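Local coordinates for putative polysaccharide deacetylase (Bdellovibrio bacteriovorus HD100, PDB 5JP6), which probably removes acetyl groups from peptidoglycan as a zinc-dependent deacetylase of carbohydrate esterase family 4, acting when the predator interacts with its bacterial prey, at residues A[151-154]-A[158-161]; A[286-291]-A[296-301]; A[212-217]-A[263-268]; A[318-323]-A[346-351]; A[305-310]-A[339-344]. The protein carries 1 engineered substitution. All blocks are in the same frame, centred on the assembly; numbering follows the deposited sequence.

Contact 1. Residues A[151-154]-A[158-161]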
# COMPACT_ATOMS: atom_id res chain seq x y z
N GLN A 151 15.70 -12.38 -9.59
CA GLN A 151 15.52 -13.80 -9.72
C GLN A 151 14.26 -14.06 -10.54
O GLN A 151 13.18 -13.55 -10.24
CB GLN A 151 15.46 -14.46 -8.36
CG GLN A 151 16.79 -14.37 -7.61
CD GLN A 151 16.75 -15.00 -6.24
OE1 GLN A 151 16.05 -15.98 -6.00
NE2 GLN A 151 17.50 -14.45 -5.34
N LYS A 152 14.41 -14.90 -11.55
CA LYS A 152 13.34 -15.19 -12.49
C LYS A 152 12.52 -16.38 -11.98
O LYS A 152 13.07 -17.36 -11.46
CB LYS A 152 13.89 -15.52 -13.87
CG LYS A 152 14.60 -14.37 -14.55
CD LYS A 152 15.24 -14.85 -15.84
CE LYS A 152 16.07 -13.75 -16.47
NZ LYS A 152 16.75 -14.28 -17.68
N ARG A 153 11.22 -16.31 -12.25
CA ARG A 153 10.27 -17.39 -11.91
C ARG A 153 9.40 -17.65 -13.14
O ARG A 153 8.95 -16.73 -13.77
CB ARG A 153 9.39 -17.02 -10.74
CG ARG A 153 10.13 -16.71 -9.46
CD ARG A 153 10.78 -17.95 -8.86
NE ARG A 153 11.54 -17.64 -7.66
CZ ARG A 153 12.85 -17.43 -7.62
NH1 ARG A 153 13.60 -17.45 -8.72
NH2 ARG A 153 13.43 -17.16 -6.45
N ASP A 154 9.22 -18.90 -13.48
CA ASP A 154 8.36 -19.27 -14.61
C ASP A 154 6.91 -19.14 -14.16
O ASP A 154 6.41 -19.88 -13.30
CB ASP A 154 8.69 -20.69 -15.08
CG ASP A 154 7.82 -21.21 -16.26
OD1 ASP A 154 7.00 -20.47 -16.76
OD2 ASP A 154 8.01 -22.34 -16.53
N GLY A 158 1.35 -20.37 -14.18
CA GLY A 158 1.14 -19.82 -12.86
C GLY A 158 2.34 -20.05 -11.96
O GLY A 158 3.35 -20.66 -12.35
N TYR A 159 2.20 -19.62 -10.73
CA TYR A 159 3.28 -19.67 -9.76
C TYR A 159 2.71 -19.20 -8.43
O TYR A 159 2.11 -18.14 -8.37
CB TYR A 159 4.43 -18.75 -10.20
CG TYR A 159 5.53 -18.59 -9.19
CD1 TYR A 159 6.29 -19.66 -8.81
CD2 TYR A 159 5.82 -17.36 -8.64
CE1 TYR A 159 7.32 -19.52 -7.89
CE2 TYR A 159 6.86 -17.21 -7.73
CZ TYR A 159 7.59 -18.29 -7.35
OH TYR A 159 8.59 -18.16 -6.43
N MET A 160 2.89 -19.98 -7.37
CA MET A 160 2.36 -19.60 -6.08
C MET A 160 3.53 -19.22 -5.18
O MET A 160 4.38 -20.07 -4.86
CB MET A 160 1.63 -20.79 -5.44
CG MET A 160 1.14 -20.54 -4.00
SD MET A 160 -0.26 -19.41 -4.02
CE MET A 160 0.24 -18.24 -2.74
N ALA A 161 3.58 -17.94 -4.80
CA ALA A 161 4.68 -17.41 -4.01
C ALA A 161 4.21 -17.11 -2.61
O ALA A 161 3.26 -16.32 -2.39
CB ALA A 161 5.23 -16.15 -4.65
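Arg153 sets its CB over one face of the Tyr159 ring, and this is the main apolar touch of the contact. CB stands 4.0 Å from the centroid of the Tyr159 ring and only 13° off the ring normal, which meets the definition of a CH-pi contact. CG and CD then pass along the phenol toward its oxygen, with Arg153 CD 3.3 Å from Tyr159 OH. Because the Arg153 chain bends at chi2, NE also comes within reach of that hydroxyl. Arg153 NE to Tyr159 OH is 3.2 Å, but the angle at the hydrogen is a mere 126°, so the bond is weak. The hydroxyl lies at the guanidinium edge, near its plane, while the ring plane is turned 80° from that of the guanidinium.

The rotation of the guanidinium is fixed from its own strand: NH2 donates to Gln151 OE1 at 2.9 Å, and NH1 of Arg153 reaches Lys152 O at 2.8 Å from above the carbonyl plane. Further out, NH2 also binds Gly164 O, and Tyr159 OH is held by the carboxylate of Asp165. Strand 150-153 pairs with strand 358-364 and strand 160-161 with strand 297-299, so the contact joins two separate parts of the parallel sheet. With the guanidinium gripped by its neighbours and the phenol oxygen tied to Asp165, the surface contact probably owes more to alkyl-on-ring packing than to the weak N-H bond.

Contact 2. Residues A[286-291]-A[296-301]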
# COMPACT_ATOMS: atom_id res chain seq x y z
N ASP A 286 -11.24 -21.92 -7.34
CA ASP A 286 -11.56 -21.57 -8.74
C ASP A 286 -10.69 -20.40 -9.22
O ASP A 286 -10.13 -20.43 -10.31
CB ASP A 286 -13.03 -21.17 -8.89
CG ASP A 286 -14.02 -22.33 -8.73
OD1 ASP A 286 -13.68 -23.51 -8.73
OD2 ASP A 286 -15.20 -21.98 -8.60
N LEU A 287 -10.59 -19.34 -8.39
CA LEU A 287 -9.76 -18.19 -8.79
C LEU A 287 -8.28 -18.53 -8.85
O LEU A 287 -7.58 -18.04 -9.72
CB LEU A 287 -10.01 -17.01 -7.88
CG LEU A 287 -11.38 -16.36 -8.01
CD1 LEU A 287 -11.69 -15.44 -6.84
CD2 LEU A 287 -11.47 -15.61 -9.33
N LYS A 288 -7.82 -19.41 -7.96
CA LYS A 288 -6.45 -19.86 -8.02
C LYS A 288 -6.18 -20.60 -9.34
O LYS A 288 -5.13 -20.39 -9.98
CB LYS A 288 -6.10 -20.72 -6.82
CG LYS A 288 -6.07 -19.93 -5.51
CD LYS A 288 -5.85 -20.87 -4.31
CE LYS A 288 -5.70 -20.11 -3.02
NZ LYS A 288 -4.27 -19.79 -2.79
N ALA A 289 -7.12 -21.46 -9.76
CA ALA A 289 -6.98 -22.19 -11.04
C ALA A 289 -7.01 -21.24 -12.23
O ALA A 289 -6.23 -21.38 -13.17
CB ALA A 289 -8.07 -23.22 -11.17
N PHE A 290 -7.91 -20.26 -12.17
CA PHE A 290 -8.02 -19.22 -13.19
C PHE A 290 -6.68 -18.51 -13.41
O PHE A 290 -6.24 -18.31 -14.56
CB PHE A 290 -9.08 -18.23 -12.72
CG PHE A 290 -9.17 -16.96 -13.52
CD1 PHE A 290 -9.68 -16.94 -14.79
CD2 PHE A 290 -8.79 -15.77 -12.95
CE1 PHE A 290 -9.83 -15.74 -15.47
CE2 PHE A 290 -8.90 -14.58 -13.63
CZ PHE A 290 -9.43 -14.56 -14.89
N LEU A 291 -6.01 -18.11 -12.32
CA LEU A 291 -4.72 -17.42 -12.48
C LEU A 291 -3.68 -18.25 -13.23
O LEU A 291 -2.93 -17.72 -14.05
CB LEU A 291 -4.15 -16.99 -11.12
CG LEU A 291 -4.88 -15.87 -10.40
CD1 LEU A 291 -4.23 -15.65 -9.04
CD2 LEU A 291 -4.87 -14.58 -11.22
N THR A 296 -0.47 -16.16 -14.79
CA THR A 296 -0.20 -15.07 -13.89
C THR A 296 0.13 -15.63 -12.51
O THR A 296 -0.62 -16.46 -11.97
CB THR A 296 -1.42 -14.11 -13.80
OG1 THR A 296 -1.71 -13.59 -15.12
CG2 THR A 296 -1.18 -12.98 -12.88
N GLY A 297 1.26 -15.20 -11.96
CA GLY A 297 1.68 -15.66 -10.64
C GLY A 297 0.79 -15.07 -9.55
O GLY A 297 0.31 -13.96 -9.67
N GLU A 298 0.58 -15.87 -8.50
CA GLU A 298 -0.22 -15.56 -7.33
C GLU A 298 0.74 -15.33 -6.18
O GLU A 298 1.45 -16.22 -5.75
CB GLU A 298 -1.17 -16.72 -7.00
CG GLU A 298 -2.03 -16.50 -5.76
CD GLU A 298 -2.81 -17.72 -5.33
OE1 GLU A 298 -2.95 -18.66 -6.19
OE2 GLU A 298 -3.33 -17.77 -4.22
N PHE A 299 0.74 -14.12 -5.66
CA PHE A 299 1.72 -13.71 -4.65
C PHE A 299 1.02 -13.50 -3.32
O PHE A 299 0.25 -12.53 -3.14
CB PHE A 299 2.48 -12.47 -5.11
CG PHE A 299 3.56 -12.78 -6.09
CD1 PHE A 299 3.23 -13.10 -7.43
CD2 PHE A 299 4.90 -12.85 -5.70
CE1 PHE A 299 4.19 -13.48 -8.31
CE2 PHE A 299 5.87 -13.21 -6.63
CZ PHE A 299 5.50 -13.52 -7.92
N ALA A 300 1.35 -14.35 -2.37
CA ALA A 300 0.99 -14.13 -0.98
C ALA A 300 2.26 -13.51 -0.34
O ALA A 300 2.97 -12.75 -0.99
CB ALA A 300 0.55 -15.44 -0.34
N TRP A 301 2.53 -13.77 0.93
CA TRP A 301 3.67 -13.18 1.65
C TRP A 301 3.87 -14.03 2.91
O TRP A 301 2.98 -14.79 3.30
CB TRP A 301 3.43 -11.70 2.05
CG TRP A 301 2.28 -11.54 3.00
CD1 TRP A 301 2.35 -11.49 4.37
CD2 TRP A 301 0.90 -11.43 2.66
NE1 TRP A 301 1.10 -11.39 4.89
CE2 TRP A 301 0.19 -11.34 3.87
CE3 TRP A 301 0.19 -11.42 1.45
CZ2 TRP A 301 -1.17 -11.23 3.91
CZ3 TRP A 301 -1.17 -11.31 1.51
CH2 TRP A 301 -1.83 -11.22 2.73
O HOH W 1 -2.69 -19.56 -8.80
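Lys288 and Leu291, one turn apart on helix 285-293, meet Glu298 of strand 297-299 where a beta-alpha-beta unit closes: the helix follows strand 275-277, and strand 297-299 returns parallel beside it. Glu298 leaves its strand with CG anti to the backbone N (chi1 179°) and continues extended, which sends the carboxylate out along the helix surface. Two side chains meet it at different angles. Leu291 crosses it at about a right angle, placing CD1 against the aliphatic stem, 3.8 Å from Glu298 CB. Lys288 passes the carboxylate at a slant; its CG packs 3.4 Å from Glu298 OE1, and a bend at chi4 (-90°) turns the ammonium back to the other oxygen. The resulting salt bridge, Lys288 NZ to Glu298 OE2, measures 2.6 Å and uses the syn lone pair of OE2.

Leu291 and Glu298 are buried, and Phe278 packs on both. Met160 of strand 160-161 lays its sulfur against the carboxylate carbon, so the buried acid is packed by apolar groups while its charge has a lysine partner. That pairing probably favours the ionised carboxylate. The second oxygen is also engaged: a water stands 2.8 Å from Glu298 OE1 and 2.8 Å from Lys288 O in hydrogen-bonding geometry, although it has more acceptors within reach than protons.

Near the end of the helix one backbone bond ties it to the residue before the strand: Thr296 N donates to Leu291 O at 3.0 Å, 27° out of the carbonyl plane.

Contact 3. Residues A[212-217]-A[263-268]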
# COMPACT_ATOMS: atom_id res chain seq x y z
N GLU A 212 0.77 9.24 -13.56
CA GLU A 212 2.14 9.72 -13.68
C GLU A 212 3.03 9.11 -12.62
O GLU A 212 4.18 8.76 -12.90
CB GLU A 212 2.21 11.26 -13.65
CG GLU A 212 1.47 11.86 -14.82
CD GLU A 212 2.09 11.42 -16.15
OE1 GLU A 212 3.36 11.43 -16.31
OE2 GLU A 212 1.32 11.06 -17.06
N ALA A 213 2.48 8.95 -11.40
CA ALA A 213 3.21 8.26 -10.35
C ALA A 213 3.51 6.82 -10.76
O ALA A 213 4.61 6.34 -10.54
CB ALA A 213 2.46 8.31 -9.03
N LEU A 214 2.54 6.16 -11.40
CA LEU A 214 2.79 4.79 -11.85
C LEU A 214 3.95 4.75 -12.87
O LEU A 214 4.79 3.85 -12.84
CB LEU A 214 1.53 4.15 -12.42
CG LEU A 214 1.65 2.64 -12.65
CD1 LEU A 214 1.63 1.89 -11.33
CD2 LEU A 214 0.53 2.17 -13.58
N LYS A 215 3.95 5.72 -13.79
CA LYS A 215 5.04 5.80 -14.73
C LYS A 215 6.41 5.97 -14.06
O LYS A 215 7.41 5.42 -14.53
CB LYS A 215 4.79 6.89 -15.74
CG LYS A 215 3.60 6.63 -16.68
CD LYS A 215 3.48 7.74 -17.71
CE LYS A 215 2.25 7.51 -18.55
NZ LYS A 215 2.16 8.56 -19.59
N ARG A 216 6.47 6.73 -12.96
CA ARG A 216 7.74 6.85 -12.22
C ARG A 216 8.14 5.56 -11.57
O ARG A 216 9.33 5.25 -11.54
CB ARG A 216 7.67 7.98 -11.20
CG ARG A 216 7.45 9.36 -11.89
CD ARG A 216 7.56 10.52 -10.90
NE ARG A 216 6.44 10.63 -9.96
CZ ARG A 216 5.33 11.29 -10.20
NH1 ARG A 216 5.14 11.86 -11.39
NH2 ARG A 216 4.37 11.38 -9.28
N VAL A 217 7.17 4.80 -11.05
CA VAL A 217 7.50 3.47 -10.51
C VAL A 217 8.12 2.62 -11.63
O VAL A 217 9.17 2.00 -11.43
CB VAL A 217 6.26 2.74 -9.92
CG1 VAL A 217 6.60 1.33 -9.47
CG2 VAL A 217 5.59 3.54 -8.80
N GLN A 263 -5.69 -4.42 -16.26
CA GLN A 263 -5.98 -3.56 -17.39
C GLN A 263 -5.59 -2.10 -17.11
O GLN A 263 -5.09 -1.41 -18.00
CB GLN A 263 -7.46 -3.65 -17.75
CG GLN A 263 -7.80 -2.95 -19.02
CD GLN A 263 -7.36 -3.71 -20.28
OE1 GLN A 263 -7.64 -4.89 -20.43
NE2 GLN A 263 -6.70 -3.01 -21.19
N ALA A 264 -5.84 -1.62 -15.89
CA ALA A 264 -5.53 -0.22 -15.55
C ALA A 264 -4.02 0.02 -15.70
O ALA A 264 -3.60 1.04 -16.24
CB ALA A 264 -6.00 0.14 -14.17
N VAL A 265 -3.22 -0.92 -15.18
CA VAL A 265 -1.77 -0.78 -15.30
C VAL A 265 -1.35 -0.78 -16.77
O VAL A 265 -0.56 0.07 -17.22
CB VAL A 265 -1.03 -1.88 -14.52
CG1 VAL A 265 0.46 -1.84 -14.81
CG2 VAL A 265 -1.30 -1.76 -13.01
N PHE A 266 -1.85 -1.75 -17.50
CA PHE A 266 -1.56 -1.89 -18.93
C PHE A 266 -1.93 -0.65 -19.72
O PHE A 266 -1.18 -0.20 -20.59
CB PHE A 266 -2.26 -3.10 -19.49
CG PHE A 266 -2.07 -3.30 -20.97
CD1 PHE A 266 -0.89 -3.82 -21.45
CD2 PHE A 266 -3.03 -2.89 -21.87
CE1 PHE A 266 -0.70 -4.00 -22.81
CE2 PHE A 266 -2.84 -3.06 -23.22
CZ PHE A 266 -1.66 -3.59 -23.68
N ASP A 267 -3.09 -0.08 -19.41
CA ASP A 267 -3.55 1.12 -20.11
C ASP A 267 -2.59 2.31 -19.93
O ASP A 267 -2.49 3.16 -20.84
CB ASP A 267 -4.94 1.50 -19.66
CG ASP A 267 -6.02 0.56 -20.17
OD1 ASP A 267 -5.76 -0.28 -21.06
OD2 ASP A 267 -7.16 0.67 -19.62
N VAL A 268 -1.90 2.37 -18.78
CA VAL A 268 -0.92 3.45 -18.55
C VAL A 268 0.43 3.14 -19.19
O VAL A 268 1.02 3.99 -19.88
CB VAL A 268 -0.76 3.75 -17.06
CG1 VAL A 268 0.33 4.79 -16.79
CG2 VAL A 268 -2.10 4.24 -16.45
O HOH W 2 -0.02 6.36 -20.73
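No ring or amide takes part where Leu214 and Lys215 meet Val265 and Val268; the guanidinium of Arg216, next to Lys215, is turned to its own helix. One of its faces carries Glu212 O and Ala213 CA, both offset toward the rim, and its NE makes a salt bridge with Asp185 of helix 183-193. The interface itself is aliphatic. Leu214 points at the other helix and drives its CD2 between two valines one turn apart: CD2 is 4.0 Å from Val268 CB and 4.2 Å from Val265 CG1. Beside it Lys215, fully extended beyond CG, lays its chain over Val268, with both CG and CE 3.8 Å from Val268 CG1. At the surface end a water 2.7 Å from Val268 O donates to that carbonyl and takes only a weak bond from Lys215 NZ.

The axes stand 10.4 Å apart and cross at -81°, nearly perpendicular, which limits the touch to a few side chains. Leu214 and Val265 both also pack on Ile224 of strand 223-227, the strand that ends at the zinc ligand His227. Two helices crossing on the outside of a parallel sheet in this way fit the alpha/beta fold of the NodB family.

Contact 4. Residues A[318-323]-A[346-351]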
# COMPACT_ATOMS: atom_id res chain seq x y z
N ALA A 318 10.04 -1.92 14.52
CA ALA A 318 10.31 -3.04 15.40
C ALA A 318 9.53 -4.29 14.96
O ALA A 318 10.09 -5.38 14.91
CB ALA A 318 9.99 -2.69 16.85
N ARG A 319 8.26 -4.09 14.60
CA ARG A 319 7.44 -5.23 14.20
C ARG A 319 7.91 -5.83 12.88
O ARG A 319 8.11 -7.05 12.77
CB ARG A 319 6.00 -4.82 14.11
CG ARG A 319 5.08 -5.91 13.60
CD ARG A 319 5.16 -7.23 14.35
NE ARG A 319 4.88 -7.14 15.77
CZ ARG A 319 3.70 -7.33 16.36
NH1 ARG A 319 2.60 -7.59 15.69
NH2 ARG A 319 3.65 -7.27 17.69
N VAL A 320 8.11 -4.98 11.87
CA VAL A 320 8.50 -5.54 10.59
C VAL A 320 9.89 -6.21 10.67
O VAL A 320 10.12 -7.28 10.11
CB VAL A 320 8.37 -4.54 9.44
CG1 VAL A 320 9.43 -3.41 9.49
CG2 VAL A 320 8.43 -5.25 8.11
N LEU A 321 10.84 -5.57 11.37
CA LEU A 321 12.16 -6.17 11.48
C LEU A 321 12.16 -7.43 12.35
O LEU A 321 12.85 -8.38 12.04
CB LEU A 321 13.18 -5.14 11.96
CG LEU A 321 13.52 -4.03 10.95
CD1 LEU A 321 14.21 -2.85 11.64
CD2 LEU A 321 14.38 -4.58 9.83
N ALA A 322 11.36 -7.45 13.42
CA ALA A 322 11.20 -8.69 14.19
C ALA A 322 10.67 -9.83 13.31
O ALA A 322 11.16 -10.95 13.37
CB ALA A 322 10.28 -8.47 15.38
N ASN A 323 9.73 -9.52 12.42
CA ASN A 323 9.17 -10.53 11.56
C ASN A 323 10.16 -10.95 10.49
O ASN A 323 10.21 -12.12 10.12
CB ASN A 323 7.85 -10.06 10.95
CG ASN A 323 6.70 -10.12 11.93
OD1 ASN A 323 6.77 -10.79 12.96
ND2 ASN A 323 5.64 -9.38 11.62
N PRO A 346 13.60 4.63 4.51
CA PRO A 346 15.07 4.68 4.55
C PRO A 346 15.68 3.95 5.76
O PRO A 346 16.66 3.22 5.63
CB PRO A 346 15.36 6.18 4.60
CG PRO A 346 14.19 6.79 3.90
CD PRO A 346 12.99 5.98 4.32
N GLN A 347 15.03 4.09 6.90
CA GLN A 347 15.50 3.49 8.12
C GLN A 347 15.40 1.93 8.03
O GLN A 347 16.31 1.18 8.44
CB GLN A 347 14.72 4.02 9.30
CG GLN A 347 15.27 3.53 10.63
CD GLN A 347 16.43 4.39 11.14
OE1 GLN A 347 16.24 5.55 11.39
NE2 GLN A 347 17.62 3.85 11.23
N PHE A 348 14.30 1.46 7.46
CA PHE A 348 14.07 0.03 7.27
C PHE A 348 15.15 -0.57 6.38
O PHE A 348 15.70 -1.62 6.68
CB PHE A 348 12.68 -0.21 6.67
CG PHE A 348 12.42 -1.63 6.30
CD1 PHE A 348 12.25 -2.59 7.27
CD2 PHE A 348 12.39 -2.04 4.97
CE1 PHE A 348 11.99 -3.91 6.93
CE2 PHE A 348 12.17 -3.36 4.64
CZ PHE A 348 11.97 -4.29 5.62
N LEU A 349 15.41 0.10 5.26
CA LEU A 349 16.41 -0.37 4.34
C LEU A 349 17.81 -0.42 4.98
O LEU A 349 18.55 -1.37 4.76
CB LEU A 349 16.38 0.47 3.07
CG LEU A 349 15.08 0.39 2.24
CD1 LEU A 349 15.01 1.49 1.19
CD2 LEU A 349 14.91 -0.99 1.64
N ARG A 350 18.15 0.60 5.74
CA ARG A 350 19.42 0.61 6.45
C ARG A 350 19.50 -0.56 7.43
O ARG A 350 20.53 -1.23 7.51
CB ARG A 350 19.66 1.96 7.13
CG ARG A 350 20.93 2.05 7.99
CD ARG A 350 22.25 1.76 7.28
NE ARG A 350 23.35 1.46 8.21
CZ ARG A 350 24.16 2.34 8.79
NH1 ARG A 350 24.07 3.64 8.55
NH2 ARG A 350 25.10 1.91 9.62
N GLU A 351 18.43 -0.81 8.17
CA GLU A 351 18.43 -1.95 9.11
C GLU A 351 18.52 -3.31 8.38
O GLU A 351 19.24 -4.17 8.87
CB GLU A 351 17.25 -1.91 10.04
CG GLU A 351 17.45 -0.96 11.20
CD GLU A 351 18.62 -1.42 12.06
OE1 GLU A 351 18.62 -2.60 12.51
OE2 GLU A 351 19.55 -0.60 12.25
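Two successive crossover helices, 313-327 and 339-354, lie side by side over the parallel sheet, and their seam is formed by Val320 and Leu321 packing on Phe348 and Glu351. The Phe348 ring is met by two side chains. With CG anti to the backbone N (chi1 174°), it swings over to the neighbouring helix. Val320 crosses it at about a right angle, with CG1 3.7 Å from Phe348 CE1. Leu321 instead runs alongside the ring in the reverse direction and brings CD2 to 3.8 Å from the same Phe348 CE1.

The segment axes are 11.0 Å apart and cross at -27°, a near-parallel pairing that follows from the topology: each helix is the crossover of a beta-alpha-beta unit, and strand 330-335 lies between them in the chain. Phe334 of that strand meets Phe348 edge-to-face, and Val320 packs on Val332 and Phe334, so strand 330-335 of the sheet backs the seam.

Leu321 turns its other branch to Glu351, one turn beyond Phe348: CD1 lies 3.6 Å from Glu351 CB and 3.8 Å from Glu351 CG. Only the methylenes of the glutamate are used here, since its chain bends at chi2 (-63°) and its carboxylate is held by Arg355 in a salt bridge and by Asn354 through a hydrogen bond.

Contact 5. Residues A[305-310]-A[339-344]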
# COMPACT_ATOMS: atom_id res chain seq x y z
N SER A 305 4.26 -6.59 7.90
CA SER A 305 4.61 -5.32 8.48
C SER A 305 3.60 -4.82 9.46
O SER A 305 3.94 -4.00 10.33
CB SER A 305 4.83 -4.27 7.39
OG SER A 305 3.62 -3.95 6.73
N ASP A 306 2.35 -5.28 9.32
CA ASP A 306 1.24 -4.69 10.07
C ASP A 306 1.16 -3.16 9.88
O ASP A 306 0.71 -2.45 10.77
CB ASP A 306 1.36 -5.04 11.56
CG ASP A 306 1.13 -6.49 11.85
OD1 ASP A 306 0.50 -7.19 11.05
OD2 ASP A 306 1.51 -6.88 12.98
N ASP A 307 1.59 -2.65 8.70
CA ASP A 307 1.63 -1.20 8.50
C ASP A 307 0.23 -0.57 8.41
O ASP A 307 0.13 0.66 8.43
CB ASP A 307 2.55 -0.78 7.36
CG ASP A 307 2.06 -1.19 6.00
OD1 ASP A 307 1.02 -1.90 5.87
OD2 ASP A 307 2.69 -0.82 5.00
N TRP A 308 -0.82 -1.39 8.32
CA TRP A 308 -2.24 -0.94 8.37
C TRP A 308 -2.62 -0.43 9.77
O TRP A 308 -3.62 0.27 9.92
CB TRP A 308 -3.17 -2.09 7.95
CG TRP A 308 -3.00 -3.35 8.76
CD1 TRP A 308 -2.21 -4.42 8.47
CD2 TRP A 308 -3.64 -3.65 10.02
NE1 TRP A 308 -2.30 -5.35 9.46
CE2 TRP A 308 -3.16 -4.91 10.43
CE3 TRP A 308 -4.53 -2.97 10.85
CZ2 TRP A 308 -3.58 -5.52 11.60
CZ3 TRP A 308 -4.93 -3.58 12.03
CH2 TRP A 308 -4.46 -4.84 12.38
N ARG A 309 -1.88 -0.85 10.80
CA ARG A 309 -2.23 -0.51 12.18
C ARG A 309 -1.58 0.81 12.58
O ARG A 309 -0.39 1.02 12.41
CB ARG A 309 -1.81 -1.65 13.13
CG ARG A 309 -2.51 -1.53 14.47
CD ARG A 309 -1.91 -2.42 15.53
NE ARG A 309 -1.98 -3.82 15.22
CZ ARG A 309 -3.06 -4.59 15.41
NH1 ARG A 309 -4.21 -4.05 15.81
NH2 ARG A 309 -2.97 -5.89 15.18
N THR A 310 -2.37 1.72 13.11
CA THR A 310 -1.84 2.96 13.68
C THR A 310 -0.88 2.57 14.80
O THR A 310 -1.22 1.81 15.73
CB THR A 310 -2.93 3.87 14.22
OG1 THR A 310 -3.87 4.15 13.19
CG2 THR A 310 -2.35 5.20 14.77
N ARG A 339 1.31 6.27 4.76
CA ARG A 339 2.33 7.31 4.94
C ARG A 339 3.47 6.84 5.82
O ARG A 339 4.66 7.05 5.50
CB ARG A 339 1.75 8.61 5.48
CG ARG A 339 2.85 9.57 5.83
CD ARG A 339 2.38 10.97 6.03
NE ARG A 339 3.53 11.82 6.31
CZ ARG A 339 3.45 13.07 6.72
NH1 ARG A 339 2.28 13.67 6.83
NH2 ARG A 339 4.57 13.74 6.96
N ARG A 340 3.14 6.17 6.92
CA ARG A 340 4.19 5.85 7.89
C ARG A 340 5.21 4.88 7.29
O ARG A 340 6.37 4.94 7.63
CB ARG A 340 3.59 5.29 9.16
CG ARG A 340 4.56 5.21 10.32
CD ARG A 340 3.80 4.84 11.59
NE ARG A 340 2.64 5.66 11.88
CZ ARG A 340 2.62 6.76 12.65
NH1 ARG A 340 3.71 7.27 13.17
NH2 ARG A 340 1.48 7.35 12.90
N THR A 341 4.75 4.04 6.37
CA THR A 341 5.67 3.15 5.66
C THR A 341 6.69 3.93 4.84
O THR A 341 7.90 3.59 4.85
CB THR A 341 4.88 2.15 4.83
OG1 THR A 341 4.07 1.36 5.71
CG2 THR A 341 5.78 1.24 3.97
N ALA A 342 6.24 4.98 4.16
CA ALA A 342 7.19 5.85 3.43
C ALA A 342 8.14 6.54 4.44
O ALA A 342 9.36 6.66 4.20
CB ALA A 342 6.46 6.86 2.55
N GLU A 343 7.60 6.99 5.60
CA GLU A 343 8.42 7.69 6.56
C GLU A 343 9.55 6.82 7.11
O GLU A 343 10.62 7.34 7.43
CB GLU A 343 7.57 8.18 7.75
CG GLU A 343 6.52 9.22 7.41
CD GLU A 343 7.09 10.62 7.26
OE1 GLU A 343 8.16 10.97 7.83
OE2 GLU A 343 6.41 11.45 6.58
N ILE A 344 9.29 5.51 7.26
CA ILE A 344 10.29 4.62 7.84
C ILE A 344 11.14 3.88 6.80
O ILE A 344 12.05 3.14 7.17
CB ILE A 344 9.68 3.58 8.81
CG1 ILE A 344 8.75 2.59 8.09
CG2 ILE A 344 8.96 4.30 9.95
CD1 ILE A 344 8.81 1.20 8.66
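A single short polar bond, Thr341 OG1 to Asp307 OD2 at 2.7 Å, makes up nearly the whole touch between the loop and the start of helix 339-354, and both residues are buried. The hydroxyl donates to the carboxylate from its anti side, 22° out of the plane. Asp307 has CG between its backbone N and carbonyl carbon (chi1 68°), which folds the carboxylate toward the helix and leaves the hydroxyl tucked against the stem, Thr341 OG1 lying 3.1 Å from Asp307 CB. OD2 is gripped twice, since the backbone N of His335 also donates to it.

The backbone around Asp307 is set locally. Ser305 OG accepts from Asp307 N at 3.1 Å, an ST turn, and Arg309 N reaches Asp306 O at 3.0 Å to close a type I beta turn. The side chain of Asp307 is about 7 Å from that of the zinc ligand Tyr280 and about 9 Å from the zinc ion, so this bond belongs to the surroundings of the metal site.

The loop follows strand 303-304 and leads into helix 313-327, whose Leu316 packs on both Asp307 and Ile344, while Ser305 OG reaches Leu333 O on strand 330-335.

Overall arrangement
Contact 1 lies at the surface, contact 3 is partly buried, and contacts 2, 4 and 5 are buried. Contacts 1 and 2 adjoin across neighbouring strands 160-161 and 297-299, where Tyr159 O and Ala161 O probably accept bonds from Glu298 N and Ala300 N. Contacts 4 and 5 share helix 339-354 and are tied by a salt bridge between Arg319 and Asp306. Contact 3 touches none of the others. Chemistry varies with place: contact 1 sets an arginine alkyl chain on a tyrosine face; contacts 3 and 4, the helix pairs, are mainly apolar; contact 2 joins a salt bridge to leucine packing; and contact 5, nearest the chain's centre, rests on one hydroxyl-carboxylate bond.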